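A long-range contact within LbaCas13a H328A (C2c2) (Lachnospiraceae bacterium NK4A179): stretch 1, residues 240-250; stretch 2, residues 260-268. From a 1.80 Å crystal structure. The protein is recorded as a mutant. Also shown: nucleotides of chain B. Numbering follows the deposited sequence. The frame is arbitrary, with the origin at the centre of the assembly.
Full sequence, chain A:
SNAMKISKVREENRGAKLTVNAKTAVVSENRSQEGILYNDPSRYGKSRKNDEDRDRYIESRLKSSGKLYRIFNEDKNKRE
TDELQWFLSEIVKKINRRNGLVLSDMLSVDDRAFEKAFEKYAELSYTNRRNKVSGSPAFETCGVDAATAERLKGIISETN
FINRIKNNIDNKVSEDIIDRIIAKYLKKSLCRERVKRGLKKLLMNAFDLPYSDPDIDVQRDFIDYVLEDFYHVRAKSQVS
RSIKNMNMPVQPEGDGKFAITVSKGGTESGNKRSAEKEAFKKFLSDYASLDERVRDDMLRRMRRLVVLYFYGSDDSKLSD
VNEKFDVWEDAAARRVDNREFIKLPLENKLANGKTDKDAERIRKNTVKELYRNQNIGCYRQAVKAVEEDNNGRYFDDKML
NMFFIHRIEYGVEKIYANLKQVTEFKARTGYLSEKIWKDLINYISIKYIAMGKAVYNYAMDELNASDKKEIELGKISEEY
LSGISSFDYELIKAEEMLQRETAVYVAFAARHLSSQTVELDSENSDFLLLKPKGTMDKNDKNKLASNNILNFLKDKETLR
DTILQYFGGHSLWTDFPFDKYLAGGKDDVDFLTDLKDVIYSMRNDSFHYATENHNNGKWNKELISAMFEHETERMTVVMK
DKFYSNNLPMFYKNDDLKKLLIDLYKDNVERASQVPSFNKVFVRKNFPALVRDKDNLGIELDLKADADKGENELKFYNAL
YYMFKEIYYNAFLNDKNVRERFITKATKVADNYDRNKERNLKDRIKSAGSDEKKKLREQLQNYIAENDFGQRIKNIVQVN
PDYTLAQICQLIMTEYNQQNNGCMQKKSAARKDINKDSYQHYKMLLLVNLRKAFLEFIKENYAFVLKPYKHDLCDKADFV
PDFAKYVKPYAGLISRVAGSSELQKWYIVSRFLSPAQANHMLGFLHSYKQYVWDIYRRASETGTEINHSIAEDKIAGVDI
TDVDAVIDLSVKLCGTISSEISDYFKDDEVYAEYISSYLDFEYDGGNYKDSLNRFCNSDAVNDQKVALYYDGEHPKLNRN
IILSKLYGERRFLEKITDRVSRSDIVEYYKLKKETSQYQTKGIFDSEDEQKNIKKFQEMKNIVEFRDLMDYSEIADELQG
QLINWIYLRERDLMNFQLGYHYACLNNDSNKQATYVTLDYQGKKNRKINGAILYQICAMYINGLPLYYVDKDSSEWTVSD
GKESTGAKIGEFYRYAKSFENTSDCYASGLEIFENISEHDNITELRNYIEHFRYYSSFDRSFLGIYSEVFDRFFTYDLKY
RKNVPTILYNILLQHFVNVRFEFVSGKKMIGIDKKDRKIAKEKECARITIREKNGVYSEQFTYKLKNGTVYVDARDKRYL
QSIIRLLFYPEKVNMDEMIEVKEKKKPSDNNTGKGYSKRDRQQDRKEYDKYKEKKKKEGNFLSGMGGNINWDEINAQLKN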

ATOM      1  N   SER A 240     -14.861 -16.995  21.531  1.00 26.81           N
ATOM      2  CA  SER A 240     -16.149 -16.468  21.082  1.00 27.29           C
ATOM      3  C   SER A 240     -16.484 -15.154  21.772  1.00 28.98           C
ATOM      4  O   SER A 240     -16.937 -14.195  21.127  1.00 27.29           O
ATOM      5  CB  SER A 240     -17.253 -17.500  21.327  1.00 30.25           C
ATOM      6  OG  SER A 240     -18.398 -17.179  20.565  1.00 31.97           O
ATOM      7  N   ARG A 241     -16.274 -15.086  23.086  1.00 24.49           N
ATOM      8  CA  ARG A 241     -16.540 -13.857  23.818  1.00 27.63           C
ATOM      9  C   ARG A 241     -15.610 -12.735  23.382  1.00 27.22           C
ATOM     10  O   ARG A 241     -16.022 -11.568  23.342  1.00 26.43           O
ATOM     11  CB  ARG A 241     -16.412 -14.103  25.320  1.00 31.54           C
ATOM     12  CG  ARG A 241     -16.505 -12.846  26.152  1.00 32.87           C
ATOM     13  CD  ARG A 241     -16.559 -13.152  27.645  1.00 34.53           C
ATOM     14  NE  ARG A 241     -16.598 -11.911  28.405  1.00 34.35           N
ATOM     15  CZ  ARG A 241     -15.511 -11.238  28.764  1.00 35.41           C
ATOM     16  NH1 ARG A 241     -14.306 -11.706  28.440  1.00 35.05           N
ATOM     17  NH2 ARG A 241     -15.624 -10.111  29.447  1.00 36.48           N
ATOM     18  N   SER A 242     -14.343 -13.057  23.083  1.00 25.65           N
ATOM     19  CA  SER A 242     -13.429 -12.013  22.619  1.00 23.01           C
ATOM     20  C   SER A 242     -13.876 -11.447  21.279  1.00 25.37           C
ATOM     21  O   SER A 242     -13.674 -10.250  21.016  1.00 25.75           O
ATOM     22  CB  SER A 242     -11.990 -12.549  22.536  1.00 22.27           C
ATOM     23  OG  SER A 242     -11.758 -13.327  21.384  1.00 26.67           O
ATOM     24  N   ILE A 243     -14.470 -12.282  20.417  1.00 25.06           N
ATOM     25  CA  ILE A 243     -15.021 -11.789  19.157  1.00 27.48           C
ATOM     26  C   ILE A 243     -16.193 -10.867  19.430  1.00 29.80           C
ATOM     27  O   ILE A 243     -16.294  -9.766  18.867  1.00 27.97           O
ATOM     28  CB  ILE A 243     -15.451 -12.959  18.256  1.00 22.81           C
ATOM     29  CG1 ILE A 243     -14.239 -13.709  17.692  1.00 26.37           C
ATOM     30  CG2 ILE A 243     -16.370 -12.462  17.137  1.00 24.47           C
ATOM     31  CD1 ILE A 243     -14.611 -15.023  17.010  1.00 28.42           C
ATOM     32  N   LYS A 244     -17.086 -11.293  20.325  1.00 27.97           N
ATOM     33  CA  LYS A 244     -18.305 -10.530  20.559  1.00 29.27           C
ATOM     34  C   LYS A 244     -18.001  -9.157  21.136  1.00 30.43           C
ATOM     35  O   LYS A 244     -18.752  -8.204  20.903  1.00 26.75           O
ATOM     36  CB  LYS A 244     -19.231 -11.309  21.488  1.00 30.51           C
ATOM     37  CG  LYS A 244     -20.662 -10.824  21.434  1.00 30.40           C
ATOM     38  CD  LYS A 244     -21.530 -11.585  22.422  1.00 31.85           C
ATOM     39  CE  LYS A 244     -22.968 -11.080  22.377  1.00 39.52           C
ATOM     40  NZ  LYS A 244     -23.741 -11.576  23.535  1.00 39.82           N
ATOM     41  N   ASN A 245     -16.902  -9.029  21.870  1.00 25.59           N
ATOM     42  CA  ASN A 245     -16.539  -7.770  22.488  1.00 26.19           C
ATOM     43  C   ASN A 245     -15.620  -6.915  21.628  1.00 24.05           C
ATOM     44  O   ASN A 245     -15.169  -5.869  22.094  1.00 25.49           O
ATOM     45  CB  ASN A 245     -15.894  -8.028  23.841  1.00 29.83           C
ATOM     46  CG  ASN A 245     -16.924  -8.299  24.903  1.00 37.04           C
ATOM     47  OD1 ASN A 245     -17.513  -7.374  25.443  1.00 40.09           O
ATOM     48  ND2 ASN A 245     -17.165  -9.562  25.189  1.00 39.57           N
ATOM     49  N   MET A 246     -15.343  -7.322  20.397  1.00 26.37           N
ATOM     50  CA  MET A 246     -14.541  -6.473  19.528  1.00 27.73           C
ATOM     51  C   MET A 246     -15.273  -5.156  19.260  1.00 30.62           C
ATOM     52  O   MET A 246     -16.490  -5.052  19.395  1.00 29.09           O
ATOM     53  CB  MET A 246     -14.211  -7.199  18.223  1.00 26.62           C
ATOM     54  CG  MET A 246     -13.042  -8.200  18.367  1.00 33.30           C
ATOM     55  SD  MET A 246     -12.496  -8.914  16.790  1.00 42.38           S
ATOM     56  CE  MET A 246     -14.108  -9.274  16.090  1.00 44.00           C
ATOM     57  N   ASN A 247     -14.510  -4.120  18.929  1.00 28.62           N
ATOM     58  CA  ASN A 247     -15.119  -2.819  18.701  1.00 25.38           C
ATOM     59  C   ASN A 247     -14.194  -2.001  17.818  1.00 22.31           C
ATOM     60  O   ASN A 247     -13.073  -2.404  17.507  1.00 21.75           O
ATOM     61  CB  ASN A 247     -15.406  -2.088  20.019  1.00 22.69           C
ATOM     62  CG  ASN A 247     -16.651  -1.230  19.940  1.00 27.13           C
ATOM     63  OD1 ASN A 247     -17.014  -0.762  18.861  1.00 28.91           O
ATOM     64  ND2 ASN A 247     -17.324  -1.029  21.073  1.00 27.16           N
ATOM     65  N   MET A 248     -14.701  -0.853  17.402  1.00 19.42           N
ATOM     66  CA  MET A 248     -13.939   0.120  16.644  1.00 18.24           C
ATOM     67  C   MET A 248     -13.060   0.948  17.576  1.00 20.77           C
ATOM     68  O   MET A 248     -13.239   0.925  18.795  1.00 22.03           O
ATOM     69  CB  MET A 248     -14.927   1.004  15.885  1.00 18.53           C
ATOM     70  CG  MET A 248     -15.895   0.201  15.040  1.00 23.27           C
ATOM     71  SD  MET A 248     -15.030  -0.764  13.801  1.00 24.16           S
ATOM     72  CE  MET A 248     -14.323   0.563  12.822  1.00 23.38           C
ATOM     73  N   PRO A 249     -12.119   1.729  17.018  1.00 21.70           N
ATOM     74  CA  PRO A 249     -11.246   2.564  17.871  1.00 25.00           C
ATOM     75  C   PRO A 249     -11.972   3.676  18.614  1.00 23.78           C
ATOM     76  O   PRO A 249     -11.556   4.043  19.723  1.00 20.27           O
ATOM     77  CB  PRO A 249     -10.240   3.166  16.875  1.00 26.64           C
ATOM     78  CG  PRO A 249     -10.361   2.387  15.616  1.00 24.96           C
ATOM     79  CD  PRO A 249     -11.743   1.790  15.593  1.00 21.97           C
ATOM     80  N   VAL A 250     -13.020   4.246  18.019  1.00 20.06           N
ATOM     81  CA  VAL A 250     -13.708   5.409  18.570  1.00 21.33           C
ATOM     82  C   VAL A 250     -15.206   5.190  18.443  1.00 21.54           C
ATOM     83  O   VAL A 250     -15.677   4.626  17.450  1.00 22.95           O
ATOM     84  CB  VAL A 250     -13.266   6.691  17.836  1.00 19.09           C
ATOM     85  CG1 VAL A 250     -14.184   7.878  18.200  1.00 20.85           C
ATOM     86  CG2 VAL A 250     -11.782   6.991  18.142  1.00 18.19           C
ATOM     87  N   ILE A 260     -12.285   7.584  22.564  1.00 20.23           N
ATOM     88  CA  ILE A 260     -11.727   6.252  22.337  1.00 18.46           C
ATOM     89  C   ILE A 260     -12.632   5.234  23.004  1.00 22.11           C
ATOM     90  O   ILE A 260     -13.190   5.473  24.085  1.00 23.97           O
ATOM     91  CB  ILE A 260     -10.279   6.137  22.849  1.00 20.20           C
ATOM     92  CG1 ILE A 260     -10.223   6.370  24.373  1.00 23.94           C
ATOM     93  CG2 ILE A 260      -9.362   7.068  22.042  1.00 23.00           C
ATOM     94  CD1 ILE A 260      -8.870   6.069  25.013  1.00 25.42           C
ATOM     95  N   THR A 261     -12.832   4.113  22.326  1.00 21.93           N
ATOM     96  CA  THR A 261     -13.760   3.099  22.803  1.00 24.92           C
ATOM     97  C   THR A 261     -13.204   2.411  24.036  1.00 27.58           C
ATOM     98  O   THR A 261     -12.023   2.087  24.087  1.00 26.09           O
ATOM     99  CB  THR A 261     -13.990   2.067  21.716  1.00 25.68           C
ATOM    100  OG1 THR A 261     -14.319   2.747  20.498  1.00 29.43           O
ATOM    101  CG2 THR A 261     -15.118   1.134  22.104  1.00 27.43           C
ATOM    102  N   VAL A 262     -14.065   2.184  25.026  1.00 25.32           N
ATOM    103  CA  VAL A 262     -13.710   1.457  26.242  1.00 27.99           C
ATOM    104  C   VAL A 262     -14.490   0.151  26.255  1.00 29.95           C
ATOM    105  O   VAL A 262     -15.713   0.150  26.076  1.00 28.71           O
ATOM    106  CB  VAL A 262     -14.009   2.275  27.511  1.00 28.18           C
ATOM    107  CG1 VAL A 262     -13.628   1.456  28.759  1.00 28.53           C
ATOM    108  CG2 VAL A 262     -13.300   3.655  27.494  1.00 26.33           C
ATOM    109  N   SER A 263     -13.791  -0.963  26.458  1.00 28.31           N
ATOM    110  CA  SER A 263     -14.475  -2.245  26.519  1.00 26.45           C
ATOM    111  C   SER A 263     -15.453  -2.273  27.690  1.00 27.76           C
ATOM    112  O   SER A 263     -15.233  -1.634  28.720  1.00 28.88           O
ATOM    113  CB  SER A 263     -13.472  -3.390  26.679  1.00 32.73           C
ATOM    114  OG  SER A 263     -14.170  -4.582  27.026  1.00 37.53           O
ATOM    115  N   LYS A 264     -16.550  -3.010  27.510  1.00 32.74           N
ATOM    116  CA  LYS A 264     -17.523  -3.224  28.573  1.00 39.86           C
ATOM    117  C   LYS A 264     -17.031  -4.188  29.642  1.00 40.08           C
ATOM    118  O   LYS A 264     -17.737  -4.388  30.633  1.00 37.47           O
ATOM    119  CB  LYS A 264     -18.842  -3.734  27.989  1.00 44.36           C
ATOM    120  CG  LYS A 264     -19.329  -2.939  26.778  1.00 51.84           C
ATOM    121  CD  LYS A 264     -20.540  -3.584  26.115  1.00 58.46           C
ATOM    122  CE  LYS A 264     -20.138  -4.775  25.236  1.00 61.69           C
ATOM    123  NZ  LYS A 264     -19.756  -4.375  23.844  1.00 58.25           N
ATOM    124  N   GLY A 265     -15.855  -4.787  29.478  1.00 34.79           N
ATOM    125  CA  GLY A 265     -15.323  -5.614  30.549  1.00 36.40           C
ATOM    126  C   GLY A 265     -16.198  -6.830  30.781  1.00 36.18           C
ATOM    127  O   GLY A 265     -16.577  -7.544  29.846  1.00 35.71           O
ATOM    128  N   GLY A 266     -16.519  -7.084  32.046  1.00 37.28           N
ATOM    129  CA  GLY A 266     -17.373  -8.194  32.433  1.00 38.64           C
ATOM    130  C   GLY A 266     -16.709  -9.215  33.333  1.00 42.80           C
ATOM    131  O   GLY A 266     -17.410  -9.945  34.049  1.00 45.41           O
ATOM    132  N   THR A 267     -15.387  -9.299  33.320  1.00 36.62           N
ATOM    133  CA  THR A 267     -14.642 -10.174  34.208  1.00 32.59           C
ATOM    134  C   THR A 267     -13.794  -9.323  35.136  1.00 33.47           C
ATOM    135  O   THR A 267     -13.688  -8.106  34.973  1.00 32.66           O
ATOM    136  CB  THR A 267     -13.753 -11.143  33.421  1.00 35.13           C
ATOM    137  OG1 THR A 267     -12.798 -10.400  32.653  1.00 36.07           O
ATOM    138  CG2 THR A 267     -14.584 -12.019  32.500  1.00 35.73           C
ATOM    139  N   GLU A 268     -13.190  -9.982  36.127  1.00 33.33           N
ATOM    140  CA  GLU A 268     -12.360  -9.259  37.086  1.00 36.78           C
ATOM    141  C   GLU A 268     -11.210  -8.538  36.384  1.00 33.33           C
ATOM    142  O   GLU A 268     -10.984  -7.339  36.596  1.00 31.83           O
ATOM    143  CB  GLU A 268     -11.828 -10.226  38.141  1.00 41.37           C
ATOM    144  CG  GLU A 268     -10.963  -9.571  39.193  1.00 48.39           C
ATOM    145  CD  GLU A 268     -10.419 -10.570  40.199  1.00 54.82           C
ATOM    146  OE1 GLU A 268     -10.404 -11.785  39.900  1.00 53.03           O
ATOM    147  OE2 GLU A 268     -10.002 -10.132  41.292  1.00 58.56           O
TER
ATOM    148  P     C B  12      -9.736  -2.797  23.238  1.00 22.09           P
ATOM    149  OP1   C B  12     -10.731  -1.966  23.982  1.00 22.91           O
ATOM    150  OP2   C B  12      -8.324  -2.938  23.680  1.00 24.00           O
ATOM    151  O5'   C B  12     -10.314  -4.261  23.044  1.00 23.77           O
ATOM    152  C5'   C B  12     -11.673  -4.452  22.697  1.00 24.46           C
ATOM    153  C4'   C B  12     -11.977  -5.917  22.559  1.00 22.53           C
ATOM    154  O4'   C B  12     -11.267  -6.453  21.415  1.00 21.90           O
ATOM    155  C3'   C B  12     -11.498  -6.792  23.713  1.00 24.15           C
ATOM    156  O3'   C B  12     -12.330  -6.745  24.863  1.00 25.74           O
ATOM    157  C2'   C B  12     -11.436  -8.155  23.058  1.00 23.13           C
ATOM    158  O2'   C B  12     -12.745  -8.655  22.864  1.00 26.01           O
ATOM    159  C1'   C B  12     -10.862  -7.789  21.696  1.00 20.93           C
ATOM    160  N1    C B  12      -9.387  -7.872  21.732  1.00 19.16           N
ATOM    161  C2    C B  12      -8.855  -9.160  21.621  1.00 24.38           C
ATOM    162  O2    C B  12      -9.616 -10.129  21.465  1.00 22.58           O
ATOM    163  N3    C B  12      -7.525  -9.314  21.658  1.00 21.75           N
ATOM    164  C4    C B  12      -6.743  -8.245  21.831  1.00 22.60           C
ATOM    165  N4    C B  12      -5.428  -8.481  21.875  1.00 21.70           N
ATOM    166  C5    C B  12      -7.244  -6.904  21.972  1.00 20.18           C
ATOM    167  C6    C B  12      -8.581  -6.778  21.939  1.00 21.69           C
ATOM    168  P     A B  13     -11.701  -6.986  26.323  1.00 27.79           P
ATOM    169  OP1   A B  13     -12.795  -6.800  27.292  1.00 29.09           O
ATOM    170  OP2   A B  13     -10.422  -6.257  26.517  1.00 29.09           O
ATOM    171  O5'   A B  13     -11.248  -8.512  26.286  1.00 26.06           O
ATOM    172  C5'   A B  13     -12.191  -9.553  26.063  1.00 23.11           C
ATOM    173  C4'   A B  13     -11.492 -10.891  25.985  1.00 24.53           C
ATOM    174  O4'   A B  13     -10.574 -10.891  24.867  1.00 25.58           O
ATOM    175  C3'   A B  13     -10.609 -11.225  27.170  1.00 27.71           C
ATOM    176  O3'   A B  13     -11.340 -11.725  28.274  1.00 28.43           O
ATOM    177  C2'   A B  13      -9.624 -12.215  26.577  1.00 28.06           C
ATOM    178  O2'   A B  13     -10.246 -13.482  26.411  1.00 26.34           O
ATOM    179  C1'   A B  13      -9.406 -11.608  25.198  1.00 24.91           C
ATOM    180  N9    A B  13      -8.263 -10.680  25.162  1.00 22.99           N
ATOM    181  C8    A B  13      -8.269  -9.300  25.087  1.00 25.27           C
ATOM    182  N7    A B  13      -7.057  -8.778  25.028  1.00 25.24           N
ATOM    183  C5    A B  13      -6.212  -9.882  25.080  1.00 26.24           C
ATOM    184  C6    A B  13      -4.809 -10.010  25.071  1.00 27.26           C
ATOM    185  N6    A B  13      -3.963  -8.980  24.994  1.00 29.23           N
ATOM    186  N1    A B  13      -4.305 -11.256  25.149  1.00 27.77           N
ATOM    187  C2    A B  13      -5.137 -12.305  25.222  1.00 25.86           C
ATOM    188  N3    A B  13      -6.466 -12.318  25.226  1.00 27.15           N
ATOM    189  C4    A B  13      -6.938 -11.053  25.153  1.00 24.55           C
ATOM    190  P     A B  14     -10.836 -11.382  29.750  1.00 28.07           P
ATOM    191  OP1   A B  14     -11.788 -12.076  30.651  1.00 32.45           O
ATOM    192  OP2   A B  14     -10.616  -9.935  29.944  1.00 24.80           O
ATOM    193  O5'   A B  14      -9.416 -12.090  29.803  1.00 27.06           O
ATOM    194  C5'   A B  14      -9.311 -13.503  29.695  1.00 25.93           C
ATOM    195  C4'   A B  14      -7.868 -13.923  29.668  1.00 28.97           C
ATOM    196  O4'   A B  14      -7.201 -13.305  28.544  1.00 27.64           O
ATOM    197  C3'   A B  14      -7.036 -13.507  30.868  1.00 29.04           C
ATOM    198  O3'   A B  14      -7.172 -14.427  31.927  1.00 28.63           O
ATOM    199  C2'   A B  14      -5.626 -13.490  30.309  1.00 26.66           C
ATOM    200  O2'   A B  14      -5.136 -14.826  30.230  1.00 26.50           O
ATOM    201  C1'   A B  14      -5.868 -13.012  28.880  1.00 27.46           C
ATOM    202  N9    A B  14      -5.642 -11.571  28.686  1.00 26.81           N
ATOM    203  C8    A B  14      -6.602 -10.597  28.573  1.00 28.59           C
ATOM    204  N7    A B  14      -6.086  -9.424  28.374  1.00 26.22           N
ATOM    205  C5    A B  14      -4.723  -9.633  28.334  1.00 24.15           C
ATOM    206  C6    A B  14      -3.639  -8.767  28.139  1.00 29.77           C
ATOM    207  N6    A B  14      -3.782  -7.446  27.938  1.00 30.84           N
ATOM    208  N1    A B  14      -2.401  -9.302  28.158  1.00 29.12           N
ATOM    209  C2    A B  14      -2.252 -10.617  28.351  1.00 29.14           C
ATOM    210  N3    A B  14      -3.205 -11.529  28.543  1.00 27.99           N
ATOM    211  C4    A B  14      -4.429 -10.966  28.523  1.00 22.72           C
HETATM  212  O   HOH W   1     -18.574  -5.429  20.879  1.00 41.47           O

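Two direct hydrogen bonds join these stretches, and both belong to Thr 261. The two stretches bury 470 Å² between them, both sides summed, with Thr 261 contributing the largest share, 85 Å². Its backbone N donates to Pro 249 O at 2.9 Å, nearly straight at 167°, and its side chain, with chi1 in the m well, sends OG1 to Met 248 O at 2.7 Å. One residue thus satisfies two successive carbonyls of a segment that has left its helix and makes no regular sheet there. Threonine suits the place because its CB points toward the other stretch and carries both a donor and a methyl: while OG1 reaches Met 248 O, CG2 packs 3.3 Å from Asn 247 ND2. That amide is satisfied elsewhere in the structure, while Asn 247 OD1 accepts from Met 248 N at 2.7 Å and so ties the buried asparagine to the next residue of its own segment; neither polar atom is left over at the Thr 261 methyl.

Next to this clasp, Val 250 and Ile 260 form an antiparallel, non-hydrogen-bonded bridge, their CA atoms 4.3 Å apart. Their side chains diverge, leaving backbone to face backbone; Ile 260 CA lies 3.4 Å from Pro 249 O in a CA-H...O contact, so that carbonyl meets a second, weaker partner besides Thr 261 N.

At the other end, Arg 241 leaves the helix almost fully extended, chi1 to chi3 all t. Its NH2 lies 2.8 Å from Gly 265 O, which sits at the edge of the guanidinium, while Thr 267 CG2 covers one face, 3.7 Å from NH2. NH1 makes a weak hydrogen bond to A13 O3' at 3.0 Å. The glycines fit their backbone: Gly 265 has positive phi, and at Gly 266 a CB would jam against the preceding carbonyl and come within 3.1 Å of Arg 241 NH2.

Asn 245, the first residue to leave helical geometry, turns ND2 back to Arg 241 O at 3.0 Å, reinforcing the helix end, and its OD1 rests 3.7 Å from Lys 264 CE. A water donates to Lys 244 O at 2.8 Å and to Met 246 O at 2.6 Å; it also accepts a weak hydrogen bond from Lys 264 NZ at 3.4 Å, linking the stretches.

The RNA provides a shared partner. C12 O2' donates to Ser 242 O at 2.6 Å, Ser 263 OG donates to A13 OP1 at 2.6 Å, and Thr 267 OG1 donates to A14 OP1 at 2.8 Å. Ser 263 OG also accepts from Gly 265 N at 3.0 Å, so one hydroxyl orders the turn and holds a phosphate.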